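Local structure of ABC transporter (Caldanaerobius, 4G68) at residues Pro202-Tyr207 against Gln402-Leu407; Asp208-Arg213 against Thr236-Lys241; Gly215-Thr220 against Pro312-Gly317; Asp222-Lys227 against Asp393-Gly398. The protein probably captures xylan-derived oligosaccharides outside the cell as the solute-binding component of an ABC transporter. All coordinates share one frame; numbering follows the deposited sequence.

Contact 1. Residues Pro202-Tyr207 against Gln402-Leu407; sequences PGMWYY and QTHKDL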
loop_
_atom_site.group_PDB
_atom_site.type_symbol
_atom_site.label_atom_id
_atom_site.label_comp_id
_atom_site.label_asym_id
_atom_site.label_seq_id
_atom_site.Cartn_x
_atom_site.Cartn_y
_atom_site.Cartn_z
ATOM N N PRO C 202 5.222 5.922 -4.590
ATOM C CA PRO C 202 6.000 5.627 -3.367
ATOM C C PRO C 202 6.379 6.876 -2.532
ATOM O O PRO C 202 6.276 6.828 -1.316
ATOM C CB PRO C 202 7.228 4.898 -3.897
ATOM C CG PRO C 202 6.843 4.404 -5.239
ATOM C CD PRO C 202 5.936 5.469 -5.797
ATOM N N GLY C 203 6.795 7.985 -3.170
ATOM C CA GLY C 203 7.150 9.206 -2.423
ATOM C C GLY C 203 5.962 9.905 -1.814
ATOM O O GLY C 203 6.098 10.708 -0.824
ATOM N N MET C 204 4.806 9.671 -2.458
ATOM C CA MET C 204 3.543 10.211 -2.043
ATOM C C MET C 204 3.255 9.685 -0.603
ATOM O O MET C 204 2.932 10.448 0.230
ATOM C CB MET C 204 2.487 9.741 -3.065
ATOM C CG MET C 204 1.243 10.571 -3.154
ATOM S SD MET C 204 -0.281 9.556 -3.328
ATOM C CE MET C 204 -0.029 8.460 -1.897
ATOM N N TRP C 205 3.329 8.370 -0.369
ATOM C CA TRP C 205 3.420 7.807 1.047
ATOM C C TRP C 205 4.118 8.655 2.146
ATOM O O TRP C 205 3.595 8.810 3.309
ATOM C CB TRP C 205 4.007 6.390 0.997
ATOM C CG TRP C 205 2.946 5.416 0.596
ATOM C CD1 TRP C 205 2.232 5.387 -0.611
ATOM C CD2 TRP C 205 2.359 4.349 1.412
ATOM N NE1 TRP C 205 1.236 4.428 -0.562
ATOM C CE2 TRP C 205 1.261 3.775 0.616
ATOM C CE3 TRP C 205 2.574 3.876 2.695
ATOM C CZ2 TRP C 205 0.506 2.706 1.080
ATOM C CZ3 TRP C 205 1.824 2.824 3.160
ATOM C CH2 TRP C 205 0.792 2.254 2.385
ATOM N N TYR C 206 5.311 9.167 1.814
ATOM C CA TYR C 206 6.070 10.009 2.707
ATOM C C TYR C 206 5.251 11.234 3.013
ATOM O O TYR C 206 5.067 11.553 4.205
ATOM C CB TYR C 206 7.423 10.416 2.057
ATOM C CG TYR C 206 8.479 9.366 1.956
ATOM C CD1 TYR C 206 9.746 9.618 2.487
ATOM C CD2 TYR C 206 8.294 8.181 1.225
ATOM C CE1 TYR C 206 10.750 8.689 2.389
ATOM C CE2 TYR C 206 9.325 7.245 1.093
ATOM C CZ TYR C 206 10.552 7.528 1.671
ATOM O OH TYR C 206 11.613 6.626 1.622
ATOM N N TYR C 207 4.736 11.905 1.965
ATOM C CA TYR C 207 4.005 13.175 2.194
ATOM C C TYR C 207 2.710 12.934 2.951
ATOM O O TYR C 207 2.426 13.592 3.941
ATOM C CB TYR C 207 3.647 13.918 0.848
ATOM C CG TYR C 207 2.797 15.082 1.181
ATOM C CD1 TYR C 207 3.372 16.309 1.516
ATOM C CD2 TYR C 207 1.416 14.943 1.300
ATOM C CE1 TYR C 207 2.560 17.384 1.923
ATOM C CE2 TYR C 207 0.611 15.974 1.734
ATOM C CZ TYR C 207 1.178 17.212 2.017
ATOM O OH TYR C 207 0.333 18.238 2.396
ATOM N N GLN C 402 -4.148 11.735 -9.483
ATOM C CA GLN C 402 -2.982 12.028 -10.260
ATOM C C GLN C 402 -2.429 13.405 -9.875
ATOM O O GLN C 402 -1.211 13.569 -9.783
ATOM C CB GLN C 402 -3.276 11.950 -11.732
ATOM C CG GLN C 402 -2.016 12.112 -12.524
ATOM C CD GLN C 402 -1.197 10.849 -12.534
ATOM O OE1 GLN C 402 -1.622 9.824 -13.103
ATOM N NE2 GLN C 402 0.010 10.907 -11.929
ATOM N N THR C 403 -3.319 14.370 -9.616
ATOM C CA THR C 403 -2.933 15.746 -9.242
ATOM C C THR C 403 -1.961 15.721 -8.017
ATOM O O THR C 403 -0.831 16.276 -8.075
ATOM C CB THR C 403 -4.180 16.657 -9.024
ATOM O OG1 THR C 403 -4.874 16.906 -10.278
ATOM C CG2 THR C 403 -3.800 17.999 -8.375
ATOM N N HIS C 404 -2.414 15.075 -6.935
ATOM C CA HIS C 404 -1.611 14.846 -5.732
ATOM C C HIS C 404 -0.274 14.238 -6.071
ATOM O O HIS C 404 0.755 14.793 -5.729
ATOM C CB HIS C 404 -2.381 13.979 -4.715
ATOM C CG HIS C 404 -1.672 13.827 -3.374
ATOM N ND1 HIS C 404 -1.020 14.844 -2.783
ATOM C CD2 HIS C 404 -1.498 12.727 -2.566
ATOM C CE1 HIS C 404 -0.467 14.422 -1.657
ATOM N NE2 HIS C 404 -0.769 13.126 -1.506
ATOM N N LYS C 405 -0.281 13.100 -6.771
ATOM C CA LYS C 405 0.965 12.442 -7.158
ATOM C C LYS C 405 1.902 13.347 -7.915
ATOM O O LYS C 405 3.122 13.295 -7.676
ATOM C CB LYS C 405 0.699 11.185 -7.991
ATOM C CG LYS C 405 0.127 10.033 -7.192
ATOM C CD LYS C 405 -0.378 8.919 -8.081
ATOM C CE LYS C 405 0.665 8.338 -9.000
ATOM N NZ LYS C 405 -0.054 7.463 -9.943
ATOM N N ASP C 406 1.375 14.175 -8.831
ATOM C CA ASP C 406 2.293 14.994 -9.681
ATOM C C ASP C 406 2.942 16.126 -8.917
ATOM O O ASP C 406 4.188 16.366 -9.058
ATOM C CB ASP C 406 1.615 15.572 -10.933
ATOM C CG ASP C 406 1.136 14.503 -11.884
ATOM O OD1 ASP C 406 1.762 13.416 -11.929
ATOM O OD2 ASP C 406 0.107 14.733 -12.575
ATOM N N LEU C 407 2.121 16.760 -8.075
ATOM C CA LEU C 407 2.529 17.850 -7.227
ATOM C C LEU C 407 3.422 17.425 -6.066
ATOM O O LEU C 407 4.257 18.173 -5.617
ATOM C CB LEU C 407 1.265 18.532 -6.644
ATOM C CG LEU C 407 0.340 19.382 -7.559
ATOM C CD1 LEU C 407 -0.858 19.934 -6.787
ATOM C CD2 LEU C 407 1.086 20.490 -8.307
#
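Two helices of the solute-binding fold, 201-215 and 398-412, meet through segments 202-207 and 402-407, which cross at 87° where Met204 and Tyr207 face His404 and Lys405. The segment axes stay 9.5 Å apart, a spacing bridged by long side chains. Met204 reaches over with CG anti to the backbone N (chi1 -157°) and then bends, which brings both CG and SD up to CD2 of the imidazole: Met204 SD lies 3.5 Å from His404 CD2. The sulfur comes to the ring at a slant, 4.4 Å from Met204 SD to the centroid of the His404 ring. The polarisable, flexible thioether suits such a place, since it also touches the aliphatic start of Lys405, Met204 SD being 3.9 Å from Lys405 CG. Within this periplasmic-binding-protein architecture the facing sides of the two helices are buried against each other, and helix 418-429 sets Tyr421 and Met425 against His404. Tyr207 meets the same ring at its edge, Tyr207 CD2 in the imidazole plane and 3.5 Å from His404 CE1. The buried imidazole is fixed in rotation, because NE2 is hydrogen-bonded to Asp208 OD1 and the ring stacks on Trp392. With an alanine in place of His404, the Asp208 carboxylate would probably lose this mate and a gap would open between Met204 and Tyr207. The Tyr207 hydroxyl is hydrogen-bonded to Phe235 O.

Contact 2. Residues Asp208-Arg213 against Thr236-Lys241; sequences DMIALR and TDAAQK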
loop_
_atom_site.group_PDB
_atom_site.type_symbol
_atom_site.label_atom_id
_atom_site.label_comp_id
_atom_site.label_asym_id
_atom_site.label_seq_id
_atom_site.Cartn_x
_atom_site.Cartn_y
_atom_site.Cartn_z
ATOM N N ASP C 208 1.886 12.001 2.456
ATOM C CA ASP C 208 0.692 11.563 3.231
ATOM C C ASP C 208 0.939 11.300 4.713
ATOM O O ASP C 208 0.181 11.798 5.568
ATOM C CB ASP C 208 0.056 10.320 2.618
ATOM C CG ASP C 208 -0.461 10.551 1.226
ATOM O OD1 ASP C 208 -0.340 11.671 0.756
ATOM O OD2 ASP C 208 -0.958 9.588 0.578
ATOM N N MET C 209 1.986 10.509 5.001
ATOM C CA MET C 209 2.284 10.162 6.402
ATOM C C MET C 209 2.570 11.403 7.214
ATOM O O MET C 209 2.096 11.523 8.348
ATOM C CB MET C 209 3.490 9.222 6.579
ATOM C CG MET C 209 4.167 9.505 7.959
ATOM S SD MET C 209 3.116 8.841 9.296
ATOM C CE MET C 209 2.788 7.237 8.539
ATOM N N ILE C 210 3.389 12.290 6.645
ATOM C CA ILE C 210 3.773 13.487 7.341
ATOM C C ILE C 210 2.536 14.359 7.566
ATOM O O ILE C 210 2.326 14.792 8.714
ATOM C CB ILE C 210 4.949 14.259 6.660
ATOM C CG1 ILE C 210 6.190 13.348 6.434
ATOM C CG2 ILE C 210 5.256 15.524 7.487
ATOM C CD1 ILE C 210 7.143 13.862 5.298
ATOM N N ALA C 211 1.677 14.536 6.541
ATOM C CA ALA C 211 0.339 15.246 6.707
ATOM C C ALA C 211 -0.482 14.595 7.816
ATOM O O ALA C 211 -1.133 15.268 8.630
ATOM C CB ALA C 211 -0.439 15.287 5.369
ATOM N N LEU C 212 -0.446 13.275 7.901
ATOM C CA LEU C 212 -1.214 12.613 9.040
ATOM C C LEU C 212 -0.650 12.922 10.404
ATOM O O LEU C 212 -1.397 13.193 11.393
ATOM C CB LEU C 212 -1.318 11.133 8.812
ATOM C CG LEU C 212 -2.169 10.163 9.608
ATOM C CD1 LEU C 212 -1.757 8.755 9.194
ATOM C CD2 LEU C 212 -1.938 10.215 11.080
ATOM N N ARG C 213 0.680 12.971 10.477
ATOM C CA ARG C 213 1.312 13.383 11.708
ATOM C C ARG C 213 1.080 14.869 12.039
ATOM O O ARG C 213 0.867 15.172 13.206
ATOM C CB ARG C 213 2.785 13.066 11.676
ATOM C CG ARG C 213 3.005 11.580 11.679
ATOM C CD ARG C 213 3.106 11.070 13.051
ATOM N NE ARG C 213 3.566 9.663 13.082
ATOM C CZ ARG C 213 2.761 8.591 13.072
ATOM N NH1 ARG C 213 1.435 8.762 13.048
ATOM N NH2 ARG C 213 3.284 7.349 13.158
ATOM N N THR C 236 0.757 22.412 4.335
ATOM C CA THR C 236 1.934 23.155 3.899
ATOM C C THR C 236 3.141 22.692 4.760
ATOM O O THR C 236 4.156 22.160 4.209
ATOM C CB THR C 236 1.720 24.689 3.977
ATOM O OG1 THR C 236 0.445 25.004 3.411
ATOM C CG2 THR C 236 2.783 25.447 3.156
ATOM N N ASP C 237 2.995 22.818 6.084
ATOM C CA ASP C 237 3.990 22.340 7.064
ATOM C C ASP C 237 4.473 20.924 6.794
ATOM O O ASP C 237 5.639 20.667 6.992
ATOM C CB ASP C 237 3.475 22.384 8.497
ATOM C CG ASP C 237 3.498 23.799 9.121
ATOM O OD1 ASP C 237 4.075 24.772 8.542
ATOM O OD2 ASP C 237 2.925 23.905 10.242
ATOM N N ALA C 238 3.576 20.010 6.371
ATOM C CA ALA C 238 4.028 18.684 5.881
ATOM C C ALA C 238 4.921 18.759 4.612
ATOM O O ALA C 238 5.932 18.049 4.495
ATOM C CB ALA C 238 2.847 17.726 5.672
ATOM N N ALA C 239 4.563 19.617 3.665
ATOM C CA ALA C 239 5.313 19.749 2.412
ATOM C C ALA C 239 6.689 20.316 2.772
ATOM O O ALA C 239 7.729 19.795 2.338
ATOM C CB ALA C 239 4.577 20.622 1.415
ATOM N N GLN C 240 6.691 21.340 3.617
ATOM C CA GLN C 240 7.951 21.889 4.111
ATOM C C GLN C 240 8.815 20.743 4.695
ATOM O O GLN C 240 9.965 20.584 4.302
ATOM C CB GLN C 240 7.725 23.006 5.140
ATOM C CG GLN C 240 9.016 23.666 5.638
ATOM C CD GLN C 240 9.876 24.143 4.501
ATOM O OE1 GLN C 240 9.557 25.123 3.832
ATOM N NE2 GLN C 240 10.963 23.429 4.251
ATOM N N LYS C 241 8.249 19.946 5.598
ATOM C CA LYS C 241 9.012 18.795 6.145
ATOM C C LYS C 241 9.494 17.720 5.162
ATOM O O LYS C 241 10.503 17.052 5.451
ATOM C CB LYS C 241 8.263 18.124 7.289
ATOM C CG LYS C 241 7.998 19.049 8.462
ATOM C CD LYS C 241 8.487 18.368 9.699
ATOM C CE LYS C 241 8.559 19.284 10.908
ATOM N NZ LYS C 241 7.217 19.512 11.501
#
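Ala238 of helix 233-248 packs as a knob into a hole on helix 201-215, a knobs-into-holes contact whose four walls are Tyr207, Ile210, Ala211 and Glu214. Small residues make this possible: with only methyl groups on Ala211 and Ala238, the two segment axes come within 8.5 Å at 131° between their directions. The tight part is centred on the methyl of Ala238. It presses on the backbone of the opposing helix, where Ala238 CB is 3.5 Å from Ala211 N, and the two alanine methyls meet at a CB-CB distance of 4.1 Å. Ile210 covers the same methyl on one flank. Its CG2 branch, lying anti to the backbone N, touches Ala238 CB at 3.7 Å, so a beta-branched residue supplies apolar bulk close to its own backbone.

The looser, partly exposed margin belongs to Lys241. Only the base of its chain joins the apolar packing, Lys241 CB standing 4.0 Å from Ile210 CG2; beyond that the chain leaves segment 208-213. A lysine suits this border because its methylenes can face the hydrophobic seam while its charge finds a mate one residue beyond that segment on the same helix: Lys241 NZ forms a salt bridge with Glu214 OE2.

Contact 3. Residues Gly215-Thr220 against Pro312-Gly317; sequences GGVQLT and PTEYIG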
loop_
_atom_site.group_PDB
_atom_site.type_symbol
_atom_site.label_atom_id
_atom_site.label_comp_id
_atom_site.label_asym_id
_atom_site.label_seq_id
_atom_site.Cartn_x
_atom_site.Cartn_y
_atom_site.Cartn_z
ATOM N N GLY C 215 -1.458 17.063 10.963
ATOM C CA GLY C 215 -2.862 17.521 11.037
ATOM C C GLY C 215 -3.815 16.577 11.764
ATOM O O GLY C 215 -4.888 17.006 12.161
ATOM N N GLY C 216 -3.424 15.306 11.941
ATOM C CA GLY C 216 -4.306 14.231 12.416
ATOM C C GLY C 216 -5.249 13.635 11.373
ATOM O O GLY C 216 -5.359 14.175 10.285
ATOM N N VAL C 217 -5.959 12.530 11.734
ATOM C CA VAL C 217 -6.772 11.772 10.792
ATOM C C VAL C 217 -7.988 12.518 10.249
ATOM O O VAL C 217 -8.405 12.286 9.078
ATOM C CB VAL C 217 -7.140 10.330 11.275
ATOM C CG1 VAL C 217 -8.050 10.307 12.487
ATOM C CG2 VAL C 217 -7.668 9.500 10.116
ATOM N N GLN C 218 -8.630 13.286 11.143
ATOM C CA GLN C 218 -9.872 13.919 10.804
ATOM C C GLN C 218 -9.614 14.964 9.710
ATOM O O GLN C 218 -10.405 15.099 8.768
ATOM C CB GLN C 218 -10.561 14.563 12.025
ATOM C CG GLN C 218 -12.006 14.942 11.739
ATOM C CD GLN C 218 -12.778 13.757 11.149
ATOM O OE1 GLN C 218 -12.785 12.657 11.721
ATOM N NE2 GLN C 218 -13.372 13.951 9.963
ATOM N N LEU C 219 -8.512 15.693 9.810
ATOM C CA LEU C 219 -8.269 16.787 8.874
ATOM C C LEU C 219 -7.904 16.286 7.465
ATOM O O LEU C 219 -8.268 16.936 6.476
ATOM C CB LEU C 219 -7.192 17.754 9.407
ATOM C CG LEU C 219 -6.680 18.871 8.453
ATOM C CD1 LEU C 219 -7.784 19.876 8.083
ATOM C CD2 LEU C 219 -5.466 19.588 9.050
ATOM N N THR C 220 -7.103 15.192 7.379
ATOM C CA THR C 220 -6.864 14.501 6.134
ATOM C C THR C 220 -8.210 14.047 5.503
ATOM O O THR C 220 -8.522 14.383 4.337
ATOM C CB THR C 220 -5.951 13.281 6.378
ATOM O OG1 THR C 220 -4.593 13.742 6.541
ATOM C CG2 THR C 220 -6.032 12.305 5.219
ATOM N N PRO C 312 0.361 9.605 17.801
ATOM C CA PRO C 312 1.554 8.945 17.232
ATOM C C PRO C 312 1.350 7.527 16.693
ATOM O O PRO C 312 2.295 6.936 16.112
ATOM C CB PRO C 312 2.532 8.891 18.428
ATOM C CG PRO C 312 2.151 10.092 19.207
ATOM C CD PRO C 312 0.630 10.097 19.167
ATOM N N THR C 313 0.153 6.972 16.919
ATOM C CA THR C 313 -0.147 5.581 16.512
ATOM C C THR C 313 -0.985 5.491 15.202
ATOM O O THR C 313 -1.223 4.394 14.676
ATOM C CB THR C 313 -0.953 4.835 17.579
ATOM O OG1 THR C 313 -2.262 5.411 17.617
ATOM C CG2 THR C 313 -0.282 4.911 19.012
ATOM N N GLU C 314 -1.469 6.624 14.715
ATOM C CA GLU C 314 -2.211 6.635 13.444
ATOM C C GLU C 314 -1.285 6.204 12.321
ATOM O O GLU C 314 -0.103 6.565 12.294
ATOM C CB GLU C 314 -2.803 8.026 13.120
ATOM C CG GLU C 314 -3.566 8.737 14.249
ATOM C CD GLU C 314 -4.013 10.157 13.890
ATOM O OE1 GLU C 314 -3.432 10.768 12.989
ATOM O OE2 GLU C 314 -5.006 10.679 14.472
ATOM N N TYR C 315 -1.845 5.468 11.359
ATOM C CA TYR C 315 -1.062 5.006 10.226
ATOM C C TYR C 315 -1.760 5.201 8.895
ATOM O O TYR C 315 -2.992 5.341 8.847
ATOM C CB TYR C 315 -0.609 3.565 10.449
ATOM C CG TYR C 315 -1.688 2.520 10.467
ATOM C CD1 TYR C 315 -2.346 2.164 11.651
ATOM C CD2 TYR C 315 -2.002 1.826 9.290
ATOM C CE1 TYR C 315 -3.327 1.160 11.672
ATOM C CE2 TYR C 315 -3.002 0.845 9.273
ATOM C CZ TYR C 315 -3.665 0.509 10.454
ATOM O OH TYR C 315 -4.599 -0.496 10.417
ATOM N N ILE C 316 -0.959 5.329 7.839
ATOM C CA ILE C 316 -1.489 5.301 6.491
ATOM C C ILE C 316 -1.639 3.814 6.143
ATOM O O ILE C 316 -0.690 3.015 6.263
ATOM C CB ILE C 316 -0.524 6.021 5.504
ATOM C CG1 ILE C 316 -0.370 7.508 5.867
ATOM C CG2 ILE C 316 -0.901 5.769 4.025
ATOM C CD1 ILE C 316 -1.539 8.373 5.425
ATOM N N GLY C 317 -2.825 3.421 5.704
ATOM C CA GLY C 317 -3.039 2.046 5.210
ATOM C C GLY C 317 -4.548 1.714 5.481
ATOM O O GLY C 317 -5.424 2.596 5.411
#
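Glu314 lays its carboxylate over the start of helix 217-224, overlapping Gly216 and the backbone N of Val217. Its CG is anti to the carbonyl carbon (chi1 -48°); that torsion and the extended chain beyond it carry the carboxylate from the loop to the helix start. Val217 N donates a weak hydrogen bond to Glu314 OE2, 3.4 Å long with an N-H...O angle of 151°. A glutamate fits here on two counts. It has the length to span the gap, and its negative charge at the N-terminal end of a helix probably interacts favourably with the helix dipole. Gly216, at the N-cap position, has a positive phi, a backbone shape that glycine adopts easily and that lets helix 201-215 end and the next helix begin at once. Val217 adds an apolar flank, with Val217 CG1 3.7 Å from Glu314 OE2, so this oxygen is bordered by both an N-H and a methyl.

This loop of the alpha/beta solute-binding fold leads into strand 317-325. Glu314 O accepts a hydrogen bond from Arg213 NH1 of helix 201-215, while Ile316 packs on Met209 and Leu212 of that helix. Val217 in turn rests on Val389 of strand 388-389, whose backbone is hydrogen-bonded to Tyr315 and Gly317, and so the loop is held between two helices and a short strand.

Contact 4. Residues Asp222-Lys227 against Asp393-Gly398; sequences DALNGK and DIYLSG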
loop_
_atom_site.group_PDB
_atom_site.type_symbol
_atom_site.label_atom_id
_atom_site.label_comp_id
_atom_site.label_asym_id
_atom_site.label_seq_id
_atom_site.Cartn_x
_atom_site.Cartn_y
_atom_site.Cartn_z
ATOM N N ASP C 222 -11.203 15.042 5.934
ATOM C CA ASP C 222 -11.994 16.225 5.582
ATOM C C ASP C 222 -11.495 16.950 4.340
ATOM O O ASP C 222 -12.298 17.455 3.560
ATOM C CB ASP C 222 -12.057 17.205 6.775
ATOM C CG ASP C 222 -12.981 16.736 7.852
ATOM O OD1 ASP C 222 -13.736 15.775 7.563
ATOM O OD2 ASP C 222 -12.990 17.326 8.959
ATOM N N ALA C 223 -10.176 17.027 4.164
ATOM C CA ALA C 223 -9.627 17.630 2.979
ATOM C C ALA C 223 -9.934 16.734 1.794
ATOM O O ALA C 223 -10.293 17.234 0.712
ATOM C CB ALA C 223 -8.125 17.847 3.114
ATOM N N LEU C 224 -9.837 15.420 2.000
ATOM C CA LEU C 224 -10.010 14.473 0.895
ATOM C C LEU C 224 -11.490 14.362 0.479
ATOM O O LEU C 224 -11.783 14.042 -0.679
ATOM C CB LEU C 224 -9.414 13.096 1.219
ATOM C CG LEU C 224 -7.907 13.009 1.481
ATOM C CD1 LEU C 224 -7.550 11.637 2.001
ATOM C CD2 LEU C 224 -7.090 13.316 0.243
ATOM N N ASN C 225 -12.380 14.620 1.434
ATOM C CA ASN C 225 -13.832 14.599 1.246
ATOM C C ASN C 225 -14.416 15.970 0.800
ATOM O O ASN C 225 -15.637 16.125 0.650
ATOM C CB ASN C 225 -14.506 14.183 2.557
ATOM C CG ASN C 225 -14.570 12.702 2.736
ATOM O OD1 ASN C 225 -14.895 12.009 1.810
ATOM N ND2 ASN C 225 -14.333 12.224 3.965
ATOM N N GLY C 226 -13.547 16.961 0.596
ATOM C CA GLY C 226 -13.983 18.341 0.333
ATOM C C GLY C 226 -14.658 19.131 1.456
ATOM O O GLY C 226 -15.275 20.186 1.175
ATOM N N LYS C 227 -14.552 18.666 2.706
ATOM C CA LYS C 227 -15.129 19.333 3.896
ATOM C C LYS C 227 -14.180 20.396 4.471
ATOM O O LYS C 227 -14.579 21.218 5.292
ATOM C CB LYS C 227 -15.452 18.318 5.007
ATOM C CG LYS C 227 -16.532 17.307 4.658
ATOM C CD LYS C 227 -17.906 17.950 4.831
ATOM C CE LYS C 227 -19.025 16.942 4.568
ATOM N NZ LYS C 227 -19.561 16.231 5.771
ATOM N N ASP C 393 -3.772 8.411 -3.122
ATOM C CA ASP C 393 -4.001 7.951 -4.469
ATOM C C ASP C 393 -4.984 6.759 -4.568
ATOM O O ASP C 393 -5.557 6.542 -5.659
ATOM C CB ASP C 393 -2.709 7.654 -5.280
ATOM C CG ASP C 393 -1.899 6.403 -4.776
ATOM O OD1 ASP C 393 -2.205 5.916 -3.652
ATOM O OD2 ASP C 393 -0.892 5.955 -5.486
ATOM N N ILE C 394 -5.128 5.993 -3.473
ATOM C CA ILE C 394 -6.203 4.972 -3.334
ATOM C C ILE C 394 -7.481 5.599 -2.823
ATOM O O ILE C 394 -8.552 5.002 -3.029
ATOM C CB ILE C 394 -5.883 3.904 -2.275
ATOM C CG1 ILE C 394 -4.748 3.000 -2.714
ATOM C CG2 ILE C 394 -7.135 3.069 -1.893
ATOM C CD1 ILE C 394 -4.346 2.025 -1.618
ATOM N N TYR C 395 -7.389 6.704 -2.053
ATOM C CA TYR C 395 -8.600 7.325 -1.413
ATOM C C TYR C 395 -9.284 8.290 -2.425
ATOM O O TYR C 395 -10.499 8.269 -2.616
ATOM C CB TYR C 395 -8.274 8.040 -0.064
ATOM C CG TYR C 395 -9.474 8.460 0.804
ATOM C CD1 TYR C 395 -9.883 7.660 1.891
ATOM C CD2 TYR C 395 -10.205 9.629 0.533
ATOM C CE1 TYR C 395 -10.982 8.006 2.692
ATOM C CE2 TYR C 395 -11.314 9.997 1.314
ATOM C CZ TYR C 395 -11.678 9.196 2.410
ATOM O OH TYR C 395 -12.765 9.555 3.208
ATOM N N LEU C 396 -8.494 9.140 -3.066
ATOM C CA LEU C 396 -8.961 9.944 -4.171
ATOM C C LEU C 396 -9.004 9.047 -5.381
ATOM O O LEU C 396 -8.440 7.955 -5.344
ATOM C CB LEU C 396 -7.970 11.091 -4.395
ATOM C CG LEU C 396 -7.725 11.982 -3.176
ATOM C CD1 LEU C 396 -6.519 12.898 -3.372
ATOM C CD2 LEU C 396 -8.962 12.840 -2.838
ATOM N N SER C 397 -9.664 9.484 -6.455
ATOM C CA SER C 397 -9.616 8.714 -7.712
ATOM C C SER C 397 -9.351 9.647 -8.871
ATOM O O SER C 397 -9.409 10.869 -8.709
ATOM C CB SER C 397 -10.911 7.935 -7.969
ATOM O OG SER C 397 -12.046 8.747 -7.707
ATOM N N GLY C 398 -9.018 9.040 -10.012
ATOM C CA GLY C 398 -8.940 9.699 -11.295
ATOM C C GLY C 398 -7.935 10.811 -11.319
ATOM O O GLY C 398 -6.753 10.657 -10.918
#
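Leu224 and Asn225, at the C-terminal end of helix 217-224, meet Tyr395 and Leu396 where helix 392-395 ends, so that two helix termini of the solute-binding fold pack together. The first of them finishes in a Schellman motif. Its backbone bonds run back into the last turn, with Lys227 N 2.7 Å from Asp222 O and Gly226 N 3.3 Å from Ala223 O, and Gly226 supplies the positive phi that this reversal needs, a conformation in which a side chain would be less comfortable.

The polar part lies on the solvent side. Asn225 ND2 gives a weak hydrogen bond to the hydroxyl of Tyr395, at 3.2 Å but bent to 121°. The amide plane is turned 67° from the phenol ring, and Asn225 OD1 sits near the ring plane, at its edge.

The apolar part carries most of the contact. Tyr395 has CG anti to its own backbone N (chi1 -168°), which swings the ring across towards Leu224. There it is met obliquely by two carbons: Leu224 CB and Leu224 CD1 each lie 3.6 Å from Tyr395 CD2. A tyrosine answers both needs, its ring giving hydrophobic area and its hydroxyl reaching the exposed asparagine. A serine in place of Tyr395 would probably bare one flank of Leu224 and leave the Asn225 amide without its partner, freer to turn. Leu224 uses its remaining branch on the buried Leu396; the two leucine side chains cross at about a right angle, and Leu224 CD2 touches Leu396 CD2 at 3.6 Å.

How the contacts relate
From the N terminus, helix 201-215 comes first. Its early turns enter contact 1, which closes the longest loop by reaching forward to helix 398-412 near the C-terminal end; the other three contacts are nested inside that loop. Its later turns make contact 2, a short closure tying it to the nearby helix 233-248. Contacts 3 and 4 both start from the intervening helix 217-224, and contacts 2, 3 and 4 cross one another along the chain. Asp393 joins contact 4 to contact 1, Asp393 CB lying 3.7 Å from Met204 SD. Contacts 1, 3 and 4 thus tie the helix pair 201-215 and 217-224 to the 312-317 loop and the C-terminal helices.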